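Local coordinates for flagellar hook-associated protein 2 (Helicobacter pylori, PDB 6IWY), which caps the distal end of the growing flagellar filament, where it promotes polymerization of flagellin monomers and keeps them from leaking out unassembled, at residues V114-T119 with N123-G128; H165-M170 with P198-L203; K188-A193 with K238-L243; Q192-D197 with G207-D212; I211-L214 with S219-I222. All coordinates share one frame; numbering follows the deposited sequence.

Overall arrangement
In this fragment of the longer cap protein, contacts 3, 4 and 5 are buried, whereas contacts 1 and 2 are each partly buried and include polar side chains among their main partners. Helix 179-196 serves both contact 3 and contact 4, through Met190 and Leu194, and strand 209-214 serves both contact 4 and contact 5. Contact 2 adjoins contact 4, their centres about 7 Å apart, Phe200 and Val167 both touching Leu194. Methyl groups do the work in contacts 3 and 4; backbone hydrogen bonds carry contact 5. Strands 110-116 and 126-127 of contact 1 lie in sheets other than that of the hairpin, yet Arg124 and Tyr126 tie it to Asp212 of contact 5, by a salt bridge and a probable hydrogen bond.

Contact 1 (V114-T119 with N123-G128); sequences VNTKNT and NRVYFG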
# COMPACT_ATOMS: atom_id res chain seq x y z
N VAL A 114 4.95 -5.12 -11.44
CA VAL A 114 4.88 -5.75 -10.12
C VAL A 114 3.68 -6.66 -10.21
O VAL A 114 2.55 -6.19 -10.24
CB VAL A 114 4.62 -4.71 -9.02
CG1 VAL A 114 4.56 -5.39 -7.66
CG2 VAL A 114 5.70 -3.66 -9.06
N ASN A 115 3.94 -7.96 -10.33
CA ASN A 115 2.90 -8.95 -10.55
C ASN A 115 2.91 -10.00 -9.45
O ASN A 115 4.00 -10.44 -9.06
CB ASN A 115 3.13 -9.65 -11.90
CG ASN A 115 3.14 -8.67 -13.09
OD1 ASN A 115 2.84 -7.48 -12.94
ND2 ASN A 115 3.49 -9.18 -14.27
N THR A 116 1.73 -10.46 -9.01
CA THR A 116 1.68 -11.52 -8.00
C THR A 116 1.99 -12.92 -8.52
O THR A 116 1.75 -13.25 -9.65
CB THR A 116 0.33 -11.59 -7.27
OG1 THR A 116 -0.73 -11.87 -8.19
CG2 THR A 116 0.06 -10.28 -6.53
N LYS A 117 2.54 -13.75 -7.65
CA LYS A 117 2.80 -15.15 -7.96
C LYS A 117 1.52 -15.97 -7.94
O LYS A 117 1.42 -17.00 -8.62
CB LYS A 117 3.78 -15.74 -6.95
CG LYS A 117 4.31 -17.11 -7.33
CD LYS A 117 5.11 -17.71 -6.18
CE LYS A 117 5.29 -19.21 -6.35
NZ LYS A 117 6.62 -19.64 -5.83
N ASN A 118 0.55 -15.51 -7.17
CA ASN A 118 -0.67 -16.24 -6.91
C ASN A 118 -1.91 -15.57 -7.41
O ASN A 118 -1.96 -14.35 -7.56
CB ASN A 118 -0.83 -16.37 -5.41
CG ASN A 118 -0.19 -17.57 -4.88
OD1 ASN A 118 -0.29 -18.63 -5.49
ND2 ASN A 118 0.48 -17.44 -3.75
N THR A 119 -2.93 -16.38 -7.61
CA THR A 119 -4.21 -15.89 -8.08
C THR A 119 -5.14 -15.62 -6.92
O THR A 119 -4.77 -15.78 -5.77
CB THR A 119 -4.85 -16.92 -8.99
OG1 THR A 119 -5.32 -18.02 -8.21
CG2 THR A 119 -3.86 -17.41 -10.05
N ASN A 123 -4.96 -11.38 -3.34
CA ASN A 123 -3.64 -10.96 -3.83
C ASN A 123 -3.63 -9.66 -4.57
O ASN A 123 -2.73 -9.39 -5.34
CB ASN A 123 -2.99 -12.06 -4.67
CG ASN A 123 -2.55 -13.24 -3.83
OD1 ASN A 123 -1.45 -13.23 -3.27
ND2 ASN A 123 -3.42 -14.24 -3.71
N ARG A 124 -4.61 -8.80 -4.32
CA ARG A 124 -4.55 -7.49 -4.94
C ARG A 124 -3.37 -6.81 -4.28
O ARG A 124 -3.07 -7.14 -3.13
CB ARG A 124 -5.86 -6.75 -4.78
CG ARG A 124 -6.96 -7.42 -5.58
CD ARG A 124 -8.27 -6.71 -5.46
NE ARG A 124 -8.29 -5.42 -6.16
CZ ARG A 124 -9.30 -4.56 -6.14
NH1 ARG A 124 -10.41 -4.84 -5.45
NH2 ARG A 124 -9.22 -3.40 -6.83
N VAL A 125 -2.64 -5.97 -5.01
CA VAL A 125 -1.56 -5.20 -4.41
C VAL A 125 -2.01 -3.75 -4.15
O VAL A 125 -2.38 -3.04 -5.05
CB VAL A 125 -0.32 -5.18 -5.26
CG1 VAL A 125 0.70 -4.28 -4.63
CG2 VAL A 125 0.29 -6.57 -5.40
N TYR A 126 -1.98 -3.33 -2.91
CA TYR A 126 -2.41 -1.99 -2.58
C TYR A 126 -1.17 -1.24 -2.23
O TYR A 126 -0.53 -1.58 -1.27
CB TYR A 126 -3.39 -2.00 -1.41
CG TYR A 126 -4.70 -2.60 -1.80
CD1 TYR A 126 -5.01 -3.91 -1.49
CD2 TYR A 126 -5.61 -1.87 -2.52
CE1 TYR A 126 -6.23 -4.47 -1.89
CE2 TYR A 126 -6.81 -2.40 -2.92
CZ TYR A 126 -7.11 -3.70 -2.60
OH TYR A 126 -8.33 -4.21 -3.01
N PHE A 127 -0.82 -0.24 -3.03
CA PHE A 127 0.37 0.55 -2.78
C PHE A 127 0.03 1.62 -1.78
O PHE A 127 -1.10 2.04 -1.71
CB PHE A 127 0.87 1.18 -4.08
CG PHE A 127 1.34 0.18 -5.06
CD1 PHE A 127 0.53 -0.22 -6.11
CD2 PHE A 127 2.58 -0.41 -4.91
CE1 PHE A 127 0.96 -1.18 -6.99
CE2 PHE A 127 3.02 -1.38 -5.78
CZ PHE A 127 2.21 -1.77 -6.82
N GLY A 128 1.00 2.01 -0.96
CA GLY A 128 0.85 3.10 -0.02
C GLY A 128 0.22 2.62 1.28
O GLY A 128 0.58 1.57 1.78
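Asn123 and Thr116 bury the largest shares of this contact, with Val114 third. Here the chain leaves strand 110-116, turns, and comes back in a nearly reversed direction toward strand 126-127, passing from the sheet of strands 97-103, 110-116, 42-49 and 359-361 to that of strands 70-76, 61-67 and 126-127. The methyl CG2 of Thr116 lies 3.2 Å from the backbone O of Asn123 and also reaches the CB of that residue, the two side chains meeting at a slant. The same methyl meets Val125 CG2 at 3.9 Å, the side chains passing one another in opposite senses. With chi1 at 62°, Thr116 turns OG1 back to its own segment, where it bonds to Asn118 O at 2.8 Å. OG1 is thus held by Asn118 O and the backbone N of Asp41, while CG2 meets the returning chain.

Asn123 extends its amide toward the start of the turn. Its ND2 comes to 2.9 Å from Thr119 O, and CB of Asn118 packs against the amide at 3.8 Å from ND2. Farther along, Val114 presents CB to the edge of the Phe127 ring, 4.4 Å from CZ, and Val125 CG1 lies over one face of that ring.

The two ends therefore differ in character. Leu45 touches Val114 and Phe65 touches Val125, so that buried Val114, Val125 and Phe127 lie among apolar neighbours. The chemistry is thus mixed: an amide close to a carbonyl at the partly exposed turn, and apolar packing deeper in.

Contact 2 (H165-M170 with P198-L203); sequences HEVPIM and PNFKNL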
# COMPACT_ATOMS: atom_id res chain seq x y z
N HIS A 165 -7.61 16.29 6.43
CA HIS A 165 -9.00 16.83 6.54
C HIS A 165 -9.96 15.73 6.90
O HIS A 165 -9.73 14.58 6.62
CB HIS A 165 -9.47 17.43 5.23
CG HIS A 165 -8.66 18.60 4.78
ND1 HIS A 165 -8.92 19.88 5.20
CD2 HIS A 165 -7.58 18.67 3.98
CE1 HIS A 165 -8.03 20.70 4.67
NE2 HIS A 165 -7.21 19.99 3.92
N GLU A 166 -11.08 16.12 7.48
CA GLU A 166 -12.04 15.21 8.05
C GLU A 166 -13.26 15.19 7.12
O GLU A 166 -13.79 16.22 6.76
CB GLU A 166 -12.40 15.71 9.44
CG GLU A 166 -12.61 14.60 10.46
CD GLU A 166 -12.52 15.05 11.94
OE1 GLU A 166 -12.09 16.20 12.24
OE2 GLU A 166 -12.90 14.20 12.81
N VAL A 167 -13.67 14.01 6.69
CA VAL A 167 -14.86 13.87 5.85
C VAL A 167 -15.92 13.14 6.66
O VAL A 167 -15.77 11.94 6.95
CB VAL A 167 -14.54 13.04 4.61
CG1 VAL A 167 -15.78 12.89 3.75
CG2 VAL A 167 -13.35 13.64 3.83
N PRO A 168 -16.97 13.85 7.08
CA PRO A 168 -18.03 13.19 7.82
C PRO A 168 -18.62 12.11 6.99
O PRO A 168 -18.69 12.28 5.82
CB PRO A 168 -19.06 14.31 8.01
CG PRO A 168 -18.28 15.58 7.97
CD PRO A 168 -17.12 15.31 7.05
N ILE A 169 -19.02 10.99 7.56
CA ILE A 169 -19.76 9.98 6.81
C ILE A 169 -21.13 9.78 7.43
O ILE A 169 -21.25 9.27 8.54
CB ILE A 169 -18.99 8.63 6.71
CG1 ILE A 169 -17.96 8.69 5.55
CG2 ILE A 169 -19.96 7.46 6.43
CD1 ILE A 169 -16.62 9.35 5.88
N MET A 170 -22.17 10.19 6.69
CA MET A 170 -23.56 10.10 7.16
C MET A 170 -24.33 9.04 6.40
O MET A 170 -24.19 8.91 5.17
CB MET A 170 -24.29 11.42 6.96
CG MET A 170 -23.55 12.62 7.55
SD MET A 170 -23.15 12.41 9.31
CE MET A 170 -22.76 14.13 9.66
N PRO A 198 -14.32 19.20 -1.88
CA PRO A 198 -13.34 19.78 -2.79
C PRO A 198 -11.92 19.24 -2.58
O PRO A 198 -11.15 19.10 -3.54
CB PRO A 198 -13.38 21.27 -2.45
CG PRO A 198 -14.70 21.50 -1.87
CD PRO A 198 -15.04 20.24 -1.13
N ASN A 199 -11.59 18.94 -1.33
CA ASN A 199 -10.25 18.47 -0.98
C ASN A 199 -10.05 17.03 -1.46
O ASN A 199 -8.91 16.57 -1.55
CB ASN A 199 -10.04 18.52 0.53
CG ASN A 199 -10.31 19.89 1.12
OD1 ASN A 199 -9.76 20.89 0.66
ND2 ASN A 199 -11.14 19.94 2.15
N PHE A 200 -11.15 16.32 -1.77
CA PHE A 200 -11.02 14.93 -2.21
C PHE A 200 -11.52 14.57 -3.60
O PHE A 200 -11.07 13.55 -4.15
CB PHE A 200 -11.58 13.98 -1.13
CG PHE A 200 -10.93 14.16 0.18
CD1 PHE A 200 -9.63 13.72 0.38
CD2 PHE A 200 -11.55 14.87 1.18
CE1 PHE A 200 -8.98 13.93 1.57
CE2 PHE A 200 -10.91 15.08 2.37
CZ PHE A 200 -9.60 14.60 2.55
N LYS A 201 -12.39 15.40 -4.19
CA LYS A 201 -13.02 15.12 -5.48
C LYS A 201 -12.06 14.51 -6.49
O LYS A 201 -12.36 13.48 -7.09
CB LYS A 201 -13.65 16.40 -6.08
N ASN A 202 -10.89 15.12 -6.66
CA ASN A 202 -9.97 14.69 -7.72
C ASN A 202 -9.08 13.55 -7.29
O ASN A 202 -8.57 12.80 -8.13
CB ASN A 202 -9.13 15.86 -8.22
CG ASN A 202 -9.97 16.91 -8.90
OD1 ASN A 202 -10.47 16.69 -10.01
ND2 ASN A 202 -10.16 18.05 -8.23
N LEU A 203 -8.89 13.40 -5.99
CA LEU A 203 -8.16 12.21 -5.49
C LEU A 203 -8.96 10.93 -5.71
O LEU A 203 -8.40 9.88 -5.97
CB LEU A 203 -7.76 12.36 -4.03
CG LEU A 203 -6.61 13.37 -3.90
CD1 LEU A 203 -6.38 13.61 -2.43
CD2 LEU A 203 -5.32 12.92 -4.62
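A flat stack joins His165 to Asn199. The imidazole and the side-chain amide are only 13° from parallel, with ND2 of Asn199 over one face of the ring, displaced toward its rim and 3.8 Å from ND1 of His165. The CG of His165 stands beside its backbone N (chi1 -63°), which brings the imidazole over the Asn199 amide, and the two side chains cross at about a right angle even though their flat groups lie almost parallel. At the far side of the imidazole NE2 is hydrogen-bonded to Asp161, which helps fix how the ring is turned.

The remaining contact is apolar. CB of His165 rests 3.9 Å from CZ of Phe200, approaching the ring obliquely. Val167 also faces the phenyl, the Val167 and Phe200 side chains coming from opposite directions, but their modelled closeness is doubtful. Within its own segment Phe200 is backed by CB of Asn199, which lies over one face of the phenyl.

Strand 164-173 is thus joined to the turn leading into helix 201-205. Helix 179-196 adds Leu194 against Val167 and Phe200, strand 154-158 supplies Leu157, and Ile209 of strand 209-214 also packs on Phe200.

Contact 3 (K188-A193 with K238-L243); sequences KAMEQA and KELGFL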
# COMPACT_ATOMS: atom_id res chain seq x y z
N LYS A 188 -20.58 3.22 -0.79
CA LYS A 188 -21.23 4.30 -1.52
C LYS A 188 -21.17 5.56 -0.67
O LYS A 188 -20.79 6.63 -1.15
CB LYS A 188 -22.70 3.97 -1.85
N ALA A 189 -21.54 5.43 0.60
CA ALA A 189 -21.61 6.60 1.45
C ALA A 189 -20.25 7.27 1.43
O ALA A 189 -20.19 8.47 1.20
CB ALA A 189 -22.03 6.26 2.86
N MET A 190 -19.18 6.49 1.63
CA MET A 190 -17.80 7.03 1.74
C MET A 190 -17.33 7.62 0.42
O MET A 190 -16.69 8.68 0.36
CB MET A 190 -16.81 5.92 2.13
CG MET A 190 -17.00 5.37 3.54
SD MET A 190 -15.75 4.18 4.05
CE MET A 190 -16.27 3.86 5.75
N GLU A 191 -17.66 6.91 -0.65
CA GLU A 191 -17.35 7.38 -1.98
C GLU A 191 -18.09 8.67 -2.27
O GLU A 191 -17.52 9.58 -2.84
CB GLU A 191 -17.64 6.28 -3.02
CG GLU A 191 -16.60 5.16 -3.03
CD GLU A 191 -16.78 4.12 -4.16
OE1 GLU A 191 -17.87 4.06 -4.76
OE2 GLU A 191 -15.81 3.35 -4.43
N GLN A 192 -19.37 8.76 -1.90
CA GLN A 192 -20.17 9.97 -2.16
C GLN A 192 -19.60 11.15 -1.39
O GLN A 192 -19.53 12.25 -1.90
CB GLN A 192 -21.64 9.77 -1.80
CG GLN A 192 -22.44 9.04 -2.87
CD GLN A 192 -23.95 8.98 -2.57
OE1 GLN A 192 -24.52 9.90 -1.98
NE2 GLN A 192 -24.60 7.90 -3.00
N ALA A 193 -19.17 10.91 -0.17
CA ALA A 193 -18.64 11.98 0.65
C ALA A 193 -17.36 12.51 -0.01
O ALA A 193 -17.21 13.72 -0.24
CB ALA A 193 -18.36 11.49 2.07
N LYS A 238 -16.22 1.52 15.49
CA LYS A 238 -16.26 0.08 15.79
C LYS A 238 -17.41 -0.62 15.04
O LYS A 238 -17.27 -1.77 14.62
CB LYS A 238 -16.32 -0.18 17.29
N GLU A 239 -18.52 0.09 14.83
CA GLU A 239 -19.70 -0.51 14.22
C GLU A 239 -19.46 -0.91 12.78
O GLU A 239 -20.17 -1.75 12.25
CB GLU A 239 -20.90 0.42 14.31
CG GLU A 239 -21.64 0.33 15.63
CD GLU A 239 -22.92 1.16 15.67
OE1 GLU A 239 -23.76 1.07 14.72
OE2 GLU A 239 -23.09 1.89 16.67
N LEU A 240 -18.49 -0.29 12.14
CA LEU A 240 -18.15 -0.65 10.76
C LEU A 240 -17.17 -1.77 10.72
O LEU A 240 -17.00 -2.42 9.70
CB LEU A 240 -17.55 0.53 10.00
CG LEU A 240 -18.48 1.73 9.90
CD1 LEU A 240 -17.92 2.74 8.89
CD2 LEU A 240 -19.89 1.30 9.52
N GLY A 241 -16.48 -1.98 11.83
CA GLY A 241 -15.58 -3.11 11.93
C GLY A 241 -14.12 -2.86 11.62
O GLY A 241 -13.44 -3.78 11.25
N PHE A 242 -13.64 -1.64 11.78
CA PHE A 242 -12.21 -1.36 11.72
C PHE A 242 -11.51 -1.76 13.03
O PHE A 242 -11.54 -1.03 13.99
CB PHE A 242 -11.96 0.12 11.44
CG PHE A 242 -12.28 0.51 10.03
CD1 PHE A 242 -11.42 0.19 9.00
CD2 PHE A 242 -13.47 1.14 9.73
CE1 PHE A 242 -11.74 0.52 7.69
CE2 PHE A 242 -13.80 1.46 8.45
CZ PHE A 242 -12.93 1.15 7.42
N LEU A 243 -10.88 -2.94 13.06
CA LEU A 243 -10.08 -3.37 14.22
C LEU A 243 -9.14 -2.24 14.58
O LEU A 243 -9.08 -1.77 15.73
CB LEU A 243 -9.25 -4.64 13.90
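This is a buried, wholly apolar contact between helix 179-196 and the short helix 237-240 with the turn that follows it, and it is made on the side of helix 179-196 by one long side chain. Met190 and Leu240 together bridge 11.9 Å between their CA atoms. Beyond CG the methionine chain is fully extended, with chi2 at -174° and chi3 at 177°, which carries the terminal methyl well away from the helix backbone. There CE of Met190 meets CD1 of Leu240 at 3.7 Å, the two side chains reaching toward each other tip to tip.

Phe242 receives the same methyl at the edge of its ring, Met190 CE lying near the ring plane and 4.4 Å from CE2. Gly241 lets the chain turn between the two partners: it leaves the helix with a positive phi of 95°, and its N makes a weak bond to Lys238 O. This probably helps Leu240 and Phe242 both to face Met190 from one short segment.

Ile169 of strand 164-173 and Ile211 of strand 209-214 also touch Met190, while Leu141 packs on Leu240. With carbon against carbon at every point and no hydrogen bond across the segments, the contact is consistent with stability coming mainly from hydrophobic burial.

Contact 4 (Q192-D197 with G207-D212); sequences QALEND and GDISID
Leu194 is the tight point where helix 179-196 lies against strand 209-214, and one of its methyls does all the touching. CD1 of Leu194 comes to 3.9 Å from CD1 of Ile211 and 4.0 Å from CG2 of Ile209, so it bridges two residues on the same side of the strand. The two isoleucines answer with different branches. Ile209 offers its short CG2, which stands anti to the backbone N (chi1 to CG1 -64°), its side chain set about square to that of Leu194; Ile211 uses the end of its longer arm and meets the leucine at a slant. Ser210, between them, points its CB away from the helix, as expected from the alternation along a strand. Asp212, on the other face, forms a salt bridge with Arg124 and a probable hydrogen bond with Tyr126.

The other side of the helix is loose by comparison. Gln192, Glu195 and Asn196 are exposed and stand well clear of the strand. The helix ends near Asn196, and the bond from Asp197 N to Leu194 O is weak.

Phe200, Ile204 and Val167 pack on Leu194 from beyond the two segments. With Leu194 buried and Gln192, Glu195 and Asn196 exposed, the helix is amphipathic here, and the methyls that meet leave no hydrogen-bonding group to be satisfied between them.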
# COMPACT_ATOMS: atom_id res chain seq x y z
N GLN A 192 -19.37 8.76 -1.90
CA GLN A 192 -20.17 9.97 -2.16
C GLN A 192 -19.60 11.15 -1.39
O GLN A 192 -19.53 12.25 -1.90
CB GLN A 192 -21.64 9.77 -1.80
CG GLN A 192 -22.44 9.04 -2.87
CD GLN A 192 -23.95 8.98 -2.57
OE1 GLN A 192 -24.52 9.90 -1.98
NE2 GLN A 192 -24.60 7.90 -3.00
N ALA A 193 -19.17 10.91 -0.17
CA ALA A 193 -18.64 11.98 0.65
C ALA A 193 -17.36 12.51 -0.01
O ALA A 193 -17.21 13.72 -0.24
CB ALA A 193 -18.36 11.49 2.07
N LEU A 194 -16.46 11.60 -0.33
CA LEU A 194 -15.21 12.00 -0.92
C LEU A 194 -15.42 12.72 -2.26
O LEU A 194 -14.73 13.70 -2.54
CB LEU A 194 -14.28 10.80 -1.02
CG LEU A 194 -13.64 10.45 0.32
CD1 LEU A 194 -12.91 9.11 0.30
CD2 LEU A 194 -12.70 11.51 0.68
N GLU A 195 -16.39 12.29 -3.04
CA GLU A 195 -16.64 12.93 -4.33
C GLU A 195 -17.27 14.30 -4.14
O GLU A 195 -17.17 15.17 -5.00
CB GLU A 195 -17.54 12.07 -5.20
CG GLU A 195 -16.88 10.81 -5.69
CD GLU A 195 -17.86 9.75 -6.23
OE1 GLU A 195 -19.09 9.95 -6.13
OE2 GLU A 195 -17.38 8.70 -6.77
N ASN A 196 -17.92 14.51 -3.00
CA ASN A 196 -18.61 15.76 -2.74
C ASN A 196 -17.77 16.80 -2.03
O ASN A 196 -18.23 17.93 -1.85
CB ASN A 196 -19.89 15.48 -1.95
CG ASN A 196 -21.02 14.96 -2.84
OD1 ASN A 196 -21.24 15.48 -3.95
ND2 ASN A 196 -21.73 13.95 -2.36
N ASP A 197 -16.55 16.43 -1.63
CA ASP A 197 -15.64 17.34 -0.90
C ASP A 197 -14.56 17.88 -1.88
O ASP A 197 -13.97 17.12 -2.61
CB ASP A 197 -15.02 16.60 0.30
CG ASP A 197 -14.15 17.51 1.22
OD1 ASP A 197 -13.30 18.31 0.73
OD2 ASP A 197 -14.27 17.37 2.46
N GLY A 207 -7.93 8.09 -9.01
CA GLY A 207 -7.61 6.79 -8.46
C GLY A 207 -6.64 6.74 -7.29
O GLY A 207 -6.27 5.65 -6.86
N ASP A 208 -6.20 7.88 -6.78
CA ASP A 208 -5.28 7.89 -5.66
C ASP A 208 -6.01 7.35 -4.41
O ASP A 208 -5.50 6.51 -3.66
CB ASP A 208 -4.69 9.28 -5.43
CG ASP A 208 -3.56 9.63 -6.42
OD1 ASP A 208 -2.86 8.71 -6.93
OD2 ASP A 208 -3.35 10.83 -6.71
N ILE A 209 -7.23 7.81 -4.21
CA ILE A 209 -8.00 7.28 -3.10
C ILE A 209 -9.09 6.38 -3.64
O ILE A 209 -9.87 6.79 -4.50
CB ILE A 209 -8.64 8.36 -2.22
CG1 ILE A 209 -7.56 9.18 -1.55
CG2 ILE A 209 -9.41 7.73 -1.13
CD1 ILE A 209 -8.12 10.26 -0.59
N SER A 210 -9.15 5.17 -3.11
CA SER A 210 -10.25 4.30 -3.42
C SER A 210 -10.67 3.51 -2.19
O SER A 210 -9.92 3.36 -1.23
CB SER A 210 -9.86 3.34 -4.54
OG SER A 210 -8.69 2.66 -4.18
N ILE A 211 -11.90 3.01 -2.27
CA ILE A 211 -12.50 2.17 -1.26
C ILE A 211 -13.09 0.95 -1.97
O ILE A 211 -14.15 1.04 -2.57
CB ILE A 211 -13.61 2.93 -0.56
CG1 ILE A 211 -13.04 4.12 0.21
CG2 ILE A 211 -14.34 2.05 0.41
CD1 ILE A 211 -13.77 5.35 -0.02
N ASP A 212 -12.40 -0.17 -1.90
CA ASP A 212 -12.83 -1.42 -2.51
C ASP A 212 -13.53 -2.34 -1.50
O ASP A 212 -13.29 -2.26 -0.31
CB ASP A 212 -11.62 -2.21 -3.05
CG ASP A 212 -10.92 -1.54 -4.24
OD1 ASP A 212 -11.53 -0.69 -4.91
OD2 ASP A 212 -9.74 -1.89 -4.50

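Contact 5 (I211-L214 with S219-I222); sequences IDTL and SLII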
# COMPACT_ATOMS: atom_id res chain seq x y z
N ILE A 211 -11.90 3.01 -2.27
CA ILE A 211 -12.50 2.17 -1.26
C ILE A 211 -13.09 0.95 -1.97
O ILE A 211 -14.15 1.04 -2.57
CB ILE A 211 -13.61 2.93 -0.56
CG1 ILE A 211 -13.04 4.12 0.21
CG2 ILE A 211 -14.34 2.05 0.41
CD1 ILE A 211 -13.77 5.35 -0.02
N ASP A 212 -12.40 -0.17 -1.90
CA ASP A 212 -12.83 -1.42 -2.51
C ASP A 212 -13.53 -2.34 -1.50
O ASP A 212 -13.29 -2.26 -0.31
CB ASP A 212 -11.62 -2.21 -3.05
CG ASP A 212 -10.92 -1.54 -4.24
OD1 ASP A 212 -11.53 -0.69 -4.91
OD2 ASP A 212 -9.74 -1.89 -4.50
N THR A 213 -14.38 -3.23 -2.01
CA THR A 213 -14.89 -4.34 -1.22
C THR A 213 -14.07 -5.59 -1.51
O THR A 213 -13.55 -5.79 -2.61
CB THR A 213 -16.35 -4.63 -1.50
OG1 THR A 213 -16.47 -5.36 -2.72
CG2 THR A 213 -17.14 -3.33 -1.61
N LEU A 214 -13.99 -6.46 -0.52
CA LEU A 214 -13.10 -7.61 -0.56
C LEU A 214 -13.67 -8.75 0.31
O LEU A 214 -14.68 -8.57 0.98
CB LEU A 214 -11.71 -7.13 -0.16
CG LEU A 214 -10.77 -7.82 0.82
CD1 LEU A 214 -9.99 -9.04 0.24
CD2 LEU A 214 -9.81 -6.72 1.26
N SER A 219 -15.65 -7.24 3.61
CA SER A 219 -14.61 -6.31 4.01
C SER A 219 -14.49 -5.16 3.06
O SER A 219 -14.70 -5.30 1.86
CB SER A 219 -13.26 -7.03 4.06
OG SER A 219 -13.14 -7.75 5.27
N LEU A 220 -14.15 -4.02 3.64
CA LEU A 220 -13.89 -2.82 2.92
C LEU A 220 -12.43 -2.53 3.13
O LEU A 220 -11.87 -2.88 4.18
CB LEU A 220 -14.70 -1.66 3.51
CG LEU A 220 -15.82 -1.08 2.66
CD1 LEU A 220 -16.87 -2.12 2.36
CD2 LEU A 220 -16.45 0.11 3.37
N ILE A 221 -11.81 -1.89 2.16
CA ILE A 221 -10.44 -1.45 2.31
C ILE A 221 -10.30 -0.06 1.72
O ILE A 221 -10.62 0.18 0.56
CB ILE A 221 -9.46 -2.48 1.65
CG1 ILE A 221 -8.01 -2.08 1.93
CG2 ILE A 221 -9.72 -2.55 0.18
CD1 ILE A 221 -7.03 -3.19 1.87
N ILE A 222 -9.90 0.90 2.54
CA ILE A 222 -9.58 2.26 2.05
C ILE A 222 -8.10 2.18 1.69
O ILE A 222 -7.31 1.66 2.47
CB ILE A 222 -9.85 3.34 3.15
CG1 ILE A 222 -11.22 3.10 3.79
CG2 ILE A 222 -9.82 4.77 2.57
CD1 ILE A 222 -11.55 3.98 5.03
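Asp212 faces Ile221 across an antiparallel beta hairpin, formed by strands 209-214 and 219-224, with the pairs alternating between hydrogen-bonded and non-hydrogen-bonded. Asp212 and Ile221 share two backbone bonds, and Leu214 and Ser219 do so again nearer the turn, where the donor N of Ser219 stands 37° out of the carbonyl plane of Leu214.

On the face turned to helix 179-196, Ile211 and Ile222 lie side by side and point the same way, Ile211 CG1 to Ile222 CG2 at 4.0 Å. Two methyl bumps meet the fork of Leu220: Ile211 CG2 fits obliquely on one side, 4.1 Å from Leu220 CD2, and Thr213 CG2 flanks the CD1 side. Leu220 thus sits between its direct partner Thr213 and its diagonal neighbour Ile211. Helix residues Asn183 and Ile186 touch it as well.

The opposite face carries Asp212, Leu214, Ser219 and Ile221. Leu214 leans over toward its diagonal neighbour, Leu214 CD2 to Ile221 CB being 4.3 Å. OD2 of Asp212 is salt-bridged to Arg124 and probably hydrogen-bonded by Tyr126, and Ser219 OG bonds to Ser133 O. In Ile221, CG1 is anti to the backbone N (chi1 -174°), which places CG2 between that N and the carbonyl carbon, and Ile221 CG2 rests 3.8 Å from CB of Asp212.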